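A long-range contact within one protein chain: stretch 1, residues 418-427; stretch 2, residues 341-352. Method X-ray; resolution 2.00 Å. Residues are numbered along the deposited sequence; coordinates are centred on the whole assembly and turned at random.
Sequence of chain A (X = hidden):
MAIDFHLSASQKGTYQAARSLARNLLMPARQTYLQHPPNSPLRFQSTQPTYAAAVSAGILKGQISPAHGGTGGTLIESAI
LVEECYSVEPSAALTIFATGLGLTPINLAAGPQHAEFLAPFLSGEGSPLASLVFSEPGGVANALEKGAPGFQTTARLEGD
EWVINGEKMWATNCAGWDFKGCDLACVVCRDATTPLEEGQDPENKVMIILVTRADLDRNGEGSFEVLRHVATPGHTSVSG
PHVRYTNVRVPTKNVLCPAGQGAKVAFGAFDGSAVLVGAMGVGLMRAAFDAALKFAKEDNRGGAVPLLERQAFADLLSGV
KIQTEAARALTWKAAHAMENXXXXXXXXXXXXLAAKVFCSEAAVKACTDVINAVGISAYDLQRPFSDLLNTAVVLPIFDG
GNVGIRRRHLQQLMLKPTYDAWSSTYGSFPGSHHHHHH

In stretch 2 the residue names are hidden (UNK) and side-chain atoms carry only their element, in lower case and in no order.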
ATOM      1  N   THR A 418      29.431 -13.116   0.759  1.00 34.81           N
ATOM      2  CA  THR A 418      30.141 -11.855   0.936  1.00 33.77           C
ATOM      3  C   THR A 418      29.210 -10.656   1.164  1.00 34.22           C
ATOM      4  O   THR A 418      29.671  -9.572   1.511  1.00 32.84           O
ATOM      5  CB  THR A 418      31.101 -11.581  -0.249  1.00 33.48           C
ATOM      6  OG1 THR A 418      30.419 -11.839  -1.486  1.00 36.15           O
ATOM      7  CG2 THR A 418      32.305 -12.505  -0.166  1.00 36.74           C
ATOM      8  N   TYR A 419      27.906 -10.853   0.983  1.00 33.63           N
ATOM      9  CA  TYR A 419      26.940  -9.780   1.236  1.00 28.79           C
ATOM     10  C   TYR A 419      27.213  -9.080   2.569  1.00 31.74           C
ATOM     11  O   TYR A 419      27.370  -9.716   3.609  1.00 30.56           O
ATOM     12  CB  TYR A 419      25.497 -10.304   1.202  1.00 28.43           C
ATOM     13  CG  TYR A 419      24.455  -9.205   1.269  1.00 26.92           C
ATOM     14  CD1 TYR A 419      24.204  -8.385   0.170  1.00 24.92           C
ATOM     15  CD2 TYR A 419      23.717  -8.988   2.431  1.00 27.19           C
ATOM     16  CE1 TYR A 419      23.240  -7.383   0.228  1.00 24.33           C
ATOM     17  CE2 TYR A 419      22.756  -7.989   2.501  1.00 23.99           C
ATOM     18  CZ  TYR A 419      22.520  -7.195   1.397  1.00 25.79           C
ATOM     19  OH  TYR A 419      21.570  -6.209   1.480  1.00 26.25           O
ATOM     20  N   ASP A 420      27.289  -7.759   2.525  1.00 27.38           N
ATOM     21  CA  ASP A 420      27.601  -6.967   3.706  1.00 30.54           C
ATOM     22  C   ASP A 420      26.638  -5.791   3.713  1.00 28.56           C
ATOM     23  O   ASP A 420      26.900  -4.744   3.121  1.00 26.76           O
ATOM     24  CB  ASP A 420      29.065  -6.516   3.676  1.00 30.20           C
ATOM     25  CG  ASP A 420      29.522  -5.889   4.992  1.00 31.32           C
ATOM     26  OD1 ASP A 420      28.708  -5.755   5.928  1.00 33.58           O
ATOM     27  OD2 ASP A 420      30.708  -5.513   5.083  1.00 34.58           O
ATOM     28  N   ALA A 421      25.509  -5.994   4.385  1.00 27.63           N
ATOM     29  CA  ALA A 421      24.334  -5.133   4.246  1.00 28.53           C
ATOM     30  C   ALA A 421      24.594  -3.627   4.114  1.00 29.99           C
ATOM     31  O   ALA A 421      24.138  -3.003   3.159  1.00 25.04           O
ATOM     32  CB  ALA A 421      23.346  -5.408   5.359  1.00 28.55           C
ATOM     33  N   TRP A 422      25.312  -3.045   5.069  1.00 25.58           N
ATOM     34  CA  TRP A 422      25.411  -1.590   5.158  1.00 25.64           C
ATOM     35  C   TRP A 422      26.785  -1.045   4.759  1.00 25.29           C
ATOM     36  O   TRP A 422      27.090   0.117   5.014  1.00 25.41           O
ATOM     37  CB  TRP A 422      25.034  -1.123   6.583  1.00 29.16           C
ATOM     38  CG  TRP A 422      23.810  -1.842   7.053  1.00 27.39           C
ATOM     39  CD1 TRP A 422      23.755  -2.880   7.940  1.00 29.00           C
ATOM     40  CD2 TRP A 422      22.476  -1.640   6.588  1.00 26.47           C
ATOM     41  NE1 TRP A 422      22.459  -3.313   8.085  1.00 27.32           N
ATOM     42  CE2 TRP A 422      21.653  -2.571   7.261  1.00 26.76           C
ATOM     43  CE3 TRP A 422      21.891  -0.754   5.677  1.00 25.93           C
ATOM     44  CZ2 TRP A 422      20.276  -2.641   7.049  1.00 27.06           C
ATOM     45  CZ3 TRP A 422      20.514  -0.823   5.472  1.00 28.17           C
ATOM     46  CH2 TRP A 422      19.726  -1.758   6.155  1.00 25.34           C
ATOM     47  N   SER A 423      27.599  -1.877   4.121  1.00 27.50           N
ATOM     48  CA  SER A 423      28.945  -1.461   3.711  1.00 27.03           C
ATOM     49  C   SER A 423      28.932  -0.266   2.738  1.00 30.89           C
ATOM     50  O   SER A 423      29.867   0.527   2.706  1.00 25.14           O
ATOM     51  CB  SER A 423      29.725  -2.641   3.119  1.00 26.61           C
ATOM     52  OG  SER A 423      29.095  -3.173   1.961  1.00 29.85           O
ATOM     53  N   SER A 424      27.857  -0.120   1.969  1.00 23.79           N
ATOM     54  CA  SER A 424      27.776   0.969   0.994  1.00 25.05           C
ATOM     55  C   SER A 424      27.416   2.290   1.665  1.00 26.52           C
ATOM     56  O   SER A 424      27.379   3.335   1.023  1.00 27.88           O
ATOM     57  CB  SER A 424      26.769   0.627  -0.117  1.00 27.28           C
ATOM     58  OG  SER A 424      25.503   0.305   0.441  1.00 27.46           O
ATOM     59  N   THR A 425      27.140   2.237   2.962  1.00 28.21           N
ATOM     60  CA  THR A 425      26.935   3.447   3.739  1.00 25.08           C
ATOM     61  C   THR A 425      28.056   3.618   4.778  1.00 29.27           C
ATOM     62  O   THR A 425      28.712   4.663   4.831  1.00 26.87           O
ATOM     63  CB  THR A 425      25.562   3.447   4.451  1.00 28.47           C
ATOM     64  OG1 THR A 425      24.515   3.387   3.471  1.00 30.90           O
ATOM     65  CG2 THR A 425      25.379   4.722   5.266  1.00 29.57           C
ATOM     66  N   TYR A 426      28.283   2.582   5.583  1.00 24.74           N
ATOM     67  CA  TYR A 426      29.203   2.685   6.725  1.00 30.62           C
ATOM     68  C   TYR A 426      30.522   1.935   6.545  1.00 29.57           C
ATOM     69  O   TYR A 426      31.334   1.909   7.452  1.00 36.03           O
ATOM     70  CB  TYR A 426      28.512   2.225   8.023  1.00 25.73           C
ATOM     71  CG  TYR A 426      27.371   3.127   8.456  1.00 31.02           C
ATOM     72  CD1 TYR A 426      27.586   4.476   8.711  1.00 31.80           C
ATOM     73  CD2 TYR A 426      26.086   2.637   8.610  1.00 31.67           C
ATOM     74  CE1 TYR A 426      26.559   5.304   9.098  1.00 27.09           C
ATOM     75  CE2 TYR A 426      25.044   3.468   9.011  1.00 29.62           C
ATOM     76  CZ  TYR A 426      25.290   4.796   9.251  1.00 29.64           C
ATOM     77  OH  TYR A 426      24.267   5.637   9.638  1.00 28.09           O
ATOM     78  N   GLY A 427      30.730   1.329   5.380  1.00 30.10           N
ATOM     79  CA  GLY A 427      31.895   0.483   5.153  1.00 35.78           C
ATOM     80  C   GLY A 427      33.200   1.244   4.955  1.00 38.99           C
ATOM     81  O   GLY A 427      33.232   2.482   4.947  1.00 39.81           O
ATOM     82  N   UNK A 341      31.953   4.559  -3.861  1.00 27.88           N
ATOM     83  CA  UNK A 341      31.788   3.699  -2.700  1.00 29.35           C
ATOM     84  C   UNK A 341      31.183   4.470  -1.536  1.00 26.06           C
ATOM     85  O   UNK A 341      30.560   5.521  -1.738  1.00 26.83           O
ATOM     86  N   UNK A 342      31.372   3.968  -0.302  1.00 28.24           N
ATOM     87  CA  UNK A 342      32.210   2.806   0.004  1.00 25.84           C
ATOM     88  C   UNK A 342      31.570   1.496  -0.428  1.00 30.88           C
ATOM     89  O   UNK A 342      30.471   1.492  -0.993  1.00 27.12           O
ATOM     90  c   UNK A 342      30.602   4.437   0.870  1.00 26.69           C
ATOM     91  c   UNK A 342      31.061   3.552   1.996  1.00 26.81           C
ATOM     92  c   UNK A 342      32.317   2.844   1.540  1.00 29.72           C
ATOM     93  N   UNK A 343      32.260   0.392  -0.156  1.00 30.46           N
ATOM     94  CA  UNK A 343      31.747  -0.925  -0.475  1.00 27.74           C
ATOM     95  C   UNK A 343      32.256  -1.523  -1.776  1.00 33.01           C
ATOM     96  O   UNK A 343      32.815  -0.824  -2.624  1.00 31.17           O
ATOM     97  N   UNK A 344      32.085  -2.841  -1.869  1.00 30.49           N
ATOM     98  CA  UNK A 344      32.229  -3.672  -3.069  1.00 37.73           C
ATOM     99  C   UNK A 344      31.474  -3.129  -4.265  1.00 29.20           C
ATOM    100  O   UNK A 344      30.556  -2.345  -4.098  1.00 27.79           O
ATOM    101  c   UNK A 344      32.561  -6.138  -2.692  1.00 38.41           C
ATOM    102  o   UNK A 344      33.734  -5.881  -3.030  1.00 56.56           O
ATOM    103  c   UNK A 344      31.570  -5.029  -2.770  1.00 34.11           C
ATOM    104  o   UNK A 344      32.173  -7.266  -2.315  1.00 46.31           O
ATOM    105  N   UNK A 345      31.808  -3.602  -5.461  1.00 24.47           N
ATOM    106  CA  UNK A 345      30.934  -3.345  -6.598  1.00 28.46           C
ATOM    107  C   UNK A 345      29.545  -3.939  -6.343  1.00 29.69           C
ATOM    108  O   UNK A 345      28.530  -3.322  -6.695  1.00 28.62           O
ATOM    109  c   UNK A 345      29.557  -1.809 -10.502  1.00 33.55           C
ATOM    110  c   UNK A 345      28.792  -2.771 -11.117  1.00 34.45           C
ATOM    111  c   UNK A 345      29.766  -4.448  -9.692  1.00 33.27           C
ATOM    112  c   UNK A 345      30.433  -2.171  -9.485  1.00 35.64           C
ATOM    113  c   UNK A 345      31.502  -3.857  -7.933  1.00 31.63           C
ATOM    114  o   UNK A 345      27.923  -2.392 -12.120  1.00 30.04           O
ATOM    115  c   UNK A 345      30.566  -3.492  -9.077  1.00 32.01           C
ATOM    116  c   UNK A 345      28.886  -4.096 -10.719  1.00 32.08           C
ATOM    117  N   UNK A 346      29.503  -5.130  -5.742  1.00 29.16           N
ATOM    118  CA  UNK A 346      28.248  -5.762  -5.341  1.00 27.13           C
ATOM    119  C   UNK A 346      27.433  -4.875  -4.400  1.00 28.45           C
ATOM    120  O   UNK A 346      26.217  -4.808  -4.505  1.00 23.88           O
ATOM    121  c   UNK A 346      28.497  -7.097  -4.624  1.00 26.60           C
ATOM    122  c   UNK A 346      28.850  -8.225  -5.569  1.00 37.97           C
ATOM    123  o   UNK A 346      29.419  -9.234  -5.081  1.00 35.49           O
ATOM    124  o   UNK A 346      28.559  -8.113  -6.785  1.00 34.26           O
ATOM    125  N   UNK A 347      28.096  -4.230  -3.446  1.00 26.11           N
ATOM    126  CA  UNK A 347      27.395  -3.325  -2.532  1.00 26.95           C
ATOM    127  C   UNK A 347      26.894  -2.071  -3.241  1.00 26.82           C
ATOM    128  O   UNK A 347      25.783  -1.593  -2.978  1.00 22.89           O
ATOM    129  c   UNK A 347      28.281  -2.943  -1.366  1.00 28.11           C
ATOM    130  N   UNK A 348      27.716  -1.524  -4.131  1.00 24.70           N
ATOM    131  CA  UNK A 348      27.345  -0.299  -4.838  1.00 23.68           C
ATOM    132  C   UNK A 348      26.155  -0.576  -5.741  1.00 22.86           C
ATOM    133  O   UNK A 348      25.198   0.202  -5.833  1.00 24.23           O
ATOM    134  n   UNK A 348      32.171   1.106  -5.077  1.00 32.75           N
ATOM    135  n   UNK A 348      32.981   2.494  -6.724  1.00 31.26           N
ATOM    136  c   UNK A 348      33.133   1.898  -5.544  1.00 38.17           C
ATOM    137  c   UNK A 348      30.936   0.832  -5.794  1.00 25.94           C
ATOM    138  c   UNK A 348      28.522   0.167  -5.682  1.00 25.32           C
ATOM    139  c   UNK A 348      29.763   0.530  -4.860  1.00 26.37           C
ATOM    140  n   UNK A 348      34.243   2.104  -4.833  1.00 39.88           N
ATOM    141  N   UNK A 349      26.261  -1.706  -6.414  1.00 23.91           N
ATOM    142  CA  UNK A 349      25.277  -2.202  -7.349  1.00 27.52           C
ATOM    143  C   UNK A 349      23.902  -2.318  -6.707  1.00 25.64           C
ATOM    144  O   UNK A 349      22.885  -1.991  -7.322  1.00 24.23           O
ATOM    145  c   UNK A 349      25.765  -3.576  -7.785  1.00 28.38           C
ATOM    146  c   UNK A 349      25.644  -5.235  -9.515  1.00 35.55           C
ATOM    147  n   UNK A 349      24.754  -5.635 -10.572  1.00 36.97           N
ATOM    148  n   UNK A 349      23.276  -7.048 -11.572  1.00 40.41           N
ATOM    149  n   UNK A 349      24.273  -7.637  -9.575  1.00 30.48           N
ATOM    150  c   UNK A 349      24.092  -6.773 -10.568  1.00 40.90           C
ATOM    151  c   UNK A 349      24.847  -4.324  -8.632  1.00 36.63           C
ATOM    152  N   UNK A 350      23.867  -2.801  -5.467  1.00 22.36           N
ATOM    153  CA  UNK A 350      22.597  -2.929  -4.755  1.00 21.73           C
ATOM    154  C   UNK A 350      21.837  -1.604  -4.652  1.00 22.16           C
ATOM    155  O   UNK A 350      20.604  -1.580  -4.737  1.00 21.13           O
ATOM    156  o   UNK A 350      22.207  -3.423  -0.508  1.00 30.02           O
ATOM    157  c   UNK A 350      22.792  -3.511  -3.339  1.00 22.04           C
ATOM    158  c   UNK A 350      21.516  -4.192  -1.208  1.00 32.08           C
ATOM    159  o   UNK A 350      20.846  -5.135  -0.718  1.00 31.74           O
ATOM    160  c   UNK A 350      21.460  -3.967  -2.722  1.00 22.69           C
ATOM    161  N   UNK A 351      22.566  -0.506  -4.451  1.00 22.74           N
ATOM    162  CA  UNK A 351      21.926   0.805  -4.343  1.00 19.47           C
ATOM    163  C   UNK A 351      21.374   1.285  -5.685  1.00 22.65           C
ATOM    164  O   UNK A 351      20.318   1.907  -5.726  1.00 23.12           O
ATOM    165  c   UNK A 351      22.893   1.845  -3.771  1.00 22.30           C
ATOM    166  c   UNK A 351      23.342   1.610  -2.319  1.00 26.45           C
ATOM    167  c   UNK A 351      24.157   2.807  -1.814  1.00 25.70           C
ATOM    168  c   UNK A 351      22.157   1.338  -1.402  1.00 26.42           C
ATOM    169  N   UNK A 352      22.092   1.013  -6.773  1.00 22.47           N
ATOM    170  CA  UNK A 352      21.590   1.368  -8.100  1.00 20.17           C
ATOM    171  C   UNK A 352      20.266   0.654  -8.359  1.00 20.61           C
ATOM    172  O   UNK A 352      19.297   1.282  -8.739  1.00 20.88           O
ATOM    173  c   UNK A 352      22.604   1.014  -9.185  1.00 21.79           C
TER
HETATM  174  O   HOH W   1      31.303  -4.229   0.450  1.00 32.78           O
HETATM  175  O   HOH W   2      31.715  -7.025   0.758  1.00 47.25           O
HETATM  176  O   HOH W   3      29.025  -9.592  -2.217  1.00 35.32           O
HETATM  177  O   HOH W   4      24.472  -1.794  -0.724  1.00 24.99           O

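Position 341 has no side-chain atoms. Its phi of 66° follows a helix, and a CB here would clash with a terminal nitrogen of the side chain at 348; it is Gly341. At 342 three carbons close a ring onto the backbone N, after a cis peptide bond; one ring carbon of 342 lies 3.3 Å from Ser423 O, and the CB of 342 lies 3.5 Å from Gly427 O, so the ring packs against the carbonyl oxygens of Ser423 and Gly427. This is Pro342, and the closer ring carbon is its CG.

Position 343 is again bare. With phi/psi of 98/162°, a CB would be jammed against the preceding carbonyl and would clash with the CB of 347, so this is Gly343. Position 344 carries two carbons, the second with two oxygens: Asp344, at the N-cap position but without a capping bond from its side chain. Its N donates to water 1, which in turn donates to Ser423 OG.

At 345 one carbon leads to a six-carbon ring bearing an oxygen, out of reach of stretch 1: Tyr345. Position 346 has two carbons and a terminal pair of oxygens, one of which accepts from water 3, which also bonds to Thr418 OG1; hence Asp346. Position 347 has a single carbon, and the CB of 347 lies 3.4 Å from Ser423 OG and 4.1 Å from Ser424 CB: Ala347.

Positions 348 and 349 both have three carbons, a nitrogen, and a carbon carrying two more nitrogens. The first points away from stretch 1 and the second is out of reach: Arg348 and Arg349. Arg348 NE donates a hydrogen bond to Gly343 O at 3.2 Å, tying the side chain back to the segment before its helix.

At 350 three carbons end in two oxygens, one oxygen of 350 being 2.6 Å from Tyr419 OH. This is Glu350, extended with chi1 and chi2 both t. Position 351 has four carbons forked at the second, and one carbon at the fork's ends of 351 lies 3.6 Å from Ser424 OG: Leu351. The lone carbon at 352 is out of reach: Ala352.

The contact centres on Ser424, which fits against Pro342, Ala347 and Leu351. Gly343 CA comes 4.6 Å from Ser424 CA; a CB on Gly343 would lie tight against Ser424 CA, at 3.4 Å. Ser424 CA makes a CA-H...O contact of 3.4 Å with Pro342 O, which has no other partner. The direct hydrogen bond between the stretches runs from Tyr419 OH to Glu350 OE2, 2.6 Å, near the plane of the tyrosine ring. Water 4 lies within hydrogen-bonding distance of Ala347 O, Glu350 OE1 and Ser424 OG, and so bridges the two stretches.

Stretch 2 (341-352) GPGDYDARRELA
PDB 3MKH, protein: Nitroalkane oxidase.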